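Bifunctional pinoresinol-lariciresinol reductase 1 (Thuja plicata, PDB 1QYD) catalyses the NADPH-dependent, enantioselective reduction of pinoresinol to lariciresinol and on to secoisolariciresinol in lignan biosynthesis. Local coordinates at residues A148-F160 with S207-I220. Residues are numbered along the deposited sequence; the frame is centred on the assembly and turned at random.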
# COMPACT_ATOMS: atom_id res chain seq x y z
N ALA A 148 2.80 22.94 3.39
CA ALA A 148 3.46 23.41 4.61
C ALA A 148 4.68 24.32 4.36
O ALA A 148 5.42 24.70 5.28
CB ALA A 148 3.86 22.17 5.39
N SER A 149 4.88 24.74 3.08
CA SER A 149 5.96 25.59 2.55
C SER A 149 7.37 25.42 3.15
O SER A 149 8.02 26.29 3.73
CB SER A 149 5.48 27.07 2.63
OG SER A 149 4.31 27.22 1.82
N ILE A 150 7.79 24.16 2.97
CA ILE A 150 9.11 23.66 3.31
C ILE A 150 10.02 24.09 2.16
O ILE A 150 9.52 24.31 1.06
CB ILE A 150 8.97 22.11 3.49
CG1 ILE A 150 8.15 21.86 4.76
CG2 ILE A 150 10.32 21.41 3.58
CD1 ILE A 150 7.89 20.40 5.17
N PRO A 151 11.33 24.30 2.34
CA PRO A 151 12.29 24.52 1.26
C PRO A 151 12.76 23.23 0.62
O PRO A 151 13.54 22.51 1.24
CB PRO A 151 13.39 25.28 1.91
CG PRO A 151 12.80 25.74 3.21
CD PRO A 151 11.95 24.58 3.62
N TYR A 152 12.34 22.93 -0.61
CA TYR A 152 12.66 21.67 -1.33
C TYR A 152 13.54 21.68 -2.57
O TYR A 152 13.81 22.67 -3.25
CB TYR A 152 11.36 20.91 -1.74
CG TYR A 152 10.24 21.76 -2.33
CD1 TYR A 152 9.45 22.50 -1.45
CD2 TYR A 152 9.98 21.84 -3.71
CE1 TYR A 152 8.41 23.31 -1.93
CE2 TYR A 152 8.94 22.64 -4.19
CZ TYR A 152 8.15 23.38 -3.30
OH TYR A 152 7.11 24.21 -3.71
N THR A 153 14.06 20.49 -2.85
CA THR A 153 14.82 20.23 -4.06
C THR A 153 14.42 18.81 -4.33
O THR A 153 14.59 17.96 -3.45
CB THR A 153 16.31 20.26 -3.88
OG1 THR A 153 16.64 21.50 -3.28
CG2 THR A 153 17.02 20.09 -5.21
N TYR A 154 13.81 18.56 -5.49
CA TYR A 154 13.44 17.19 -5.83
C TYR A 154 14.51 16.65 -6.76
O TYR A 154 14.70 17.10 -7.88
CB TYR A 154 12.08 17.18 -6.49
CG TYR A 154 10.98 17.69 -5.59
CD1 TYR A 154 10.05 18.58 -6.09
CD2 TYR A 154 10.88 17.27 -4.26
CE1 TYR A 154 9.00 19.04 -5.29
CE2 TYR A 154 9.85 17.73 -3.45
CZ TYR A 154 8.90 18.61 -3.97
OH TYR A 154 7.84 19.02 -3.20
N VAL A 155 15.31 15.72 -6.24
CA VAL A 155 16.42 15.15 -6.97
C VAL A 155 15.97 13.98 -7.80
O VAL A 155 16.00 12.84 -7.33
CB VAL A 155 17.54 14.70 -6.00
CG1 VAL A 155 18.58 15.80 -5.89
CG2 VAL A 155 16.95 14.43 -4.61
N SER A 156 15.48 14.28 -9.03
CA SER A 156 15.09 13.31 -10.06
C SER A 156 16.39 13.00 -10.78
O SER A 156 16.99 13.85 -11.44
CB SER A 156 14.12 13.94 -11.00
OG SER A 156 13.60 12.86 -11.72
N SER A 157 16.86 11.78 -10.59
CA SER A 157 18.22 11.41 -10.94
C SER A 157 18.38 10.26 -11.93
O SER A 157 19.47 9.90 -12.35
CB SER A 157 18.90 11.14 -9.63
OG SER A 157 18.32 10.00 -9.00
N ASN A 158 17.25 9.65 -12.26
CA ASN A 158 17.06 8.61 -13.27
C ASN A 158 17.54 7.18 -12.99
O ASN A 158 17.19 6.61 -11.95
CB ASN A 158 17.65 9.14 -14.61
CG ASN A 158 16.94 10.41 -15.10
OD1 ASN A 158 17.57 11.46 -15.34
ND2 ASN A 158 15.61 10.35 -15.22
N MET A 159 18.28 6.52 -13.89
CA MET A 159 18.62 5.13 -13.69
C MET A 159 19.97 5.02 -13.06
O MET A 159 20.91 5.67 -13.53
CB MET A 159 18.65 4.34 -15.01
CG MET A 159 17.28 4.11 -15.63
SD MET A 159 17.34 3.10 -17.12
CE MET A 159 17.83 4.39 -18.20
N PHE A 160 20.05 4.21 -12.00
CA PHE A 160 21.35 3.98 -11.39
C PHE A 160 21.97 2.94 -12.30
O PHE A 160 21.33 1.97 -12.69
CB PHE A 160 21.25 3.41 -9.95
CG PHE A 160 20.41 4.16 -8.92
CD1 PHE A 160 20.43 5.55 -8.83
CD2 PHE A 160 19.56 3.42 -8.09
CE1 PHE A 160 19.59 6.18 -7.90
CE2 PHE A 160 18.72 4.06 -7.17
CZ PHE A 160 18.73 5.44 -7.08
N SER A 207 23.49 20.26 -4.22
CA SER A 207 22.27 21.01 -4.36
C SER A 207 21.90 21.71 -3.06
O SER A 207 21.50 22.87 -3.05
CB SER A 207 21.12 20.11 -4.75
OG SER A 207 20.89 19.03 -3.86
N ILE A 208 22.08 20.93 -1.98
CA ILE A 208 21.76 21.13 -0.58
C ILE A 208 21.59 22.53 -0.06
O ILE A 208 20.55 22.86 0.51
CB ILE A 208 22.85 20.31 0.18
CG1 ILE A 208 22.23 18.97 0.43
CG2 ILE A 208 23.29 20.88 1.50
CD1 ILE A 208 23.05 18.09 1.40
N ASP A 209 22.62 23.33 -0.27
CA ASP A 209 22.65 24.71 0.17
C ASP A 209 22.48 25.72 -0.96
O ASP A 209 22.53 26.92 -0.69
CB ASP A 209 23.98 25.00 0.89
CG ASP A 209 24.41 24.00 1.96
OD1 ASP A 209 23.61 23.64 2.81
OD2 ASP A 209 25.56 23.59 1.94
N ASP A 210 22.27 25.32 -2.23
CA ASP A 210 22.24 26.24 -3.35
C ASP A 210 20.94 27.04 -3.49
O ASP A 210 19.85 26.47 -3.46
CB ASP A 210 22.50 25.45 -4.61
CG ASP A 210 23.47 26.22 -5.49
OD1 ASP A 210 23.02 26.78 -6.49
OD2 ASP A 210 24.66 26.28 -5.17
N PRO A 211 21.00 28.37 -3.63
CA PRO A 211 19.85 29.24 -3.86
C PRO A 211 19.03 28.92 -5.09
O PRO A 211 17.81 29.07 -5.10
CB PRO A 211 20.43 30.64 -3.91
CG PRO A 211 21.88 30.41 -4.23
CD PRO A 211 22.19 29.19 -3.39
N GLN A 212 19.77 28.46 -6.09
CA GLN A 212 19.25 28.01 -7.36
C GLN A 212 18.42 26.74 -7.30
O GLN A 212 17.52 26.60 -8.12
CB GLN A 212 20.39 27.74 -8.33
CG GLN A 212 21.30 28.93 -8.60
CD GLN A 212 21.73 28.98 -10.06
OE1 GLN A 212 22.92 28.87 -10.39
NE2 GLN A 212 20.75 29.16 -10.95
N THR A 213 18.69 25.76 -6.41
CA THR A 213 17.90 24.53 -6.40
C THR A 213 16.71 24.58 -5.45
O THR A 213 16.02 23.59 -5.19
CB THR A 213 18.83 23.34 -6.07
OG1 THR A 213 19.43 23.51 -4.80
CG2 THR A 213 19.93 23.25 -7.08
N LEU A 214 16.45 25.82 -5.04
CA LEU A 214 15.38 26.18 -4.13
C LEU A 214 13.99 26.08 -4.74
O LEU A 214 13.59 26.89 -5.59
CB LEU A 214 15.62 27.59 -3.66
CG LEU A 214 15.60 27.94 -2.19
CD1 LEU A 214 16.07 29.39 -2.14
CD2 LEU A 214 14.24 27.68 -1.53
N ASN A 215 13.25 25.07 -4.25
CA ASN A 215 11.90 24.72 -4.67
C ASN A 215 11.78 24.17 -6.09
O ASN A 215 10.70 23.79 -6.56
CB ASN A 215 10.94 25.93 -4.51
CG ASN A 215 10.67 26.35 -3.06
OD1 ASN A 215 10.46 25.55 -2.14
ND2 ASN A 215 10.63 27.65 -2.79
N LYS A 216 12.94 24.05 -6.74
CA LYS A 216 13.15 23.51 -8.06
C LYS A 216 13.44 22.00 -8.06
O LYS A 216 13.96 21.44 -7.09
CB LYS A 216 14.31 24.25 -8.71
CG LYS A 216 14.04 25.64 -9.25
CD LYS A 216 15.25 26.06 -10.08
CE LYS A 216 15.05 27.30 -10.96
NZ LYS A 216 16.28 27.74 -11.61
N THR A 217 13.09 21.34 -9.19
CA THR A 217 13.38 19.92 -9.41
C THR A 217 14.78 19.84 -10.01
O THR A 217 15.10 20.62 -10.91
CB THR A 217 12.36 19.23 -10.37
OG1 THR A 217 11.05 19.40 -9.78
CG2 THR A 217 12.62 17.74 -10.54
N MET A 218 15.65 18.97 -9.49
CA MET A 218 17.01 18.85 -9.97
C MET A 218 17.14 17.57 -10.74
O MET A 218 17.12 16.50 -10.15
CB MET A 218 18.02 18.83 -8.82
CG MET A 218 19.41 18.85 -9.41
SD MET A 218 20.66 18.34 -8.24
CE MET A 218 21.59 19.80 -8.42
N TYR A 219 17.24 17.68 -12.06
CA TYR A 219 17.43 16.55 -12.95
C TYR A 219 18.92 16.27 -13.13
O TYR A 219 19.73 17.18 -13.21
CB TYR A 219 16.82 16.84 -14.32
CG TYR A 219 15.30 17.03 -14.37
CD1 TYR A 219 14.45 15.96 -14.13
CD2 TYR A 219 14.75 18.28 -14.65
CE1 TYR A 219 13.06 16.14 -14.18
CE2 TYR A 219 13.37 18.47 -14.70
CZ TYR A 219 12.53 17.39 -14.47
OH TYR A 219 11.16 17.56 -14.53
N ILE A 220 19.36 15.01 -13.10
CA ILE A 220 20.75 14.72 -13.43
C ILE A 220 20.52 14.09 -14.80
O ILE A 220 19.77 13.11 -14.97
CB ILE A 220 21.37 13.73 -12.45
CG1 ILE A 220 21.15 14.08 -10.99
CG2 ILE A 220 22.86 13.77 -12.75
CD1 ILE A 220 21.97 13.31 -9.93
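Asn215 lies over one face of the Tyr152 ring: its CA sits 3.9 Å from the ring centroid in a CH-pi contact, while Asn215 OD1 stands above the rim, with amide and ring planes 54° apart. Tyr154 OH, hydrogen-bonded to Glu146 OE1, approaches the opposite face near the rim. With CG between backbone N and carbonyl carbon (chi1 44°), Tyr152 turns its ring across the Asn215 side chain. The Tyr154 ring receives Thr217 OG1 at its edge, in plane, 3.9 Å from Tyr154 CD1, and Thr217 CG2 lies over one face of the Tyr219 ring, toward the rim. Beneath these side chains, strands 154-156 and 217-219 run parallel, the latter flanked on its other side by 290-292. Tyr154 N donates to Lys216 O at 3.3 Å, and Tyr154 O accepts from Met218 N at 2.6 Å; Ile220 N continues the pairing to Ser156 O. On the other face, Val155 CG1 meets Met218 SD at 4.0 Å. Ahead of the strands, Thr153 OG1 donates to Thr213 O at 2.9 Å from above the carbonyl plane, and Arg111 hydrogen-bonds both threonine hydroxyls. The Tyr154 ring also makes a cation-pi contact with Arg142, inferred to bind NADP(+), which links this sheet to the probable cofactor site.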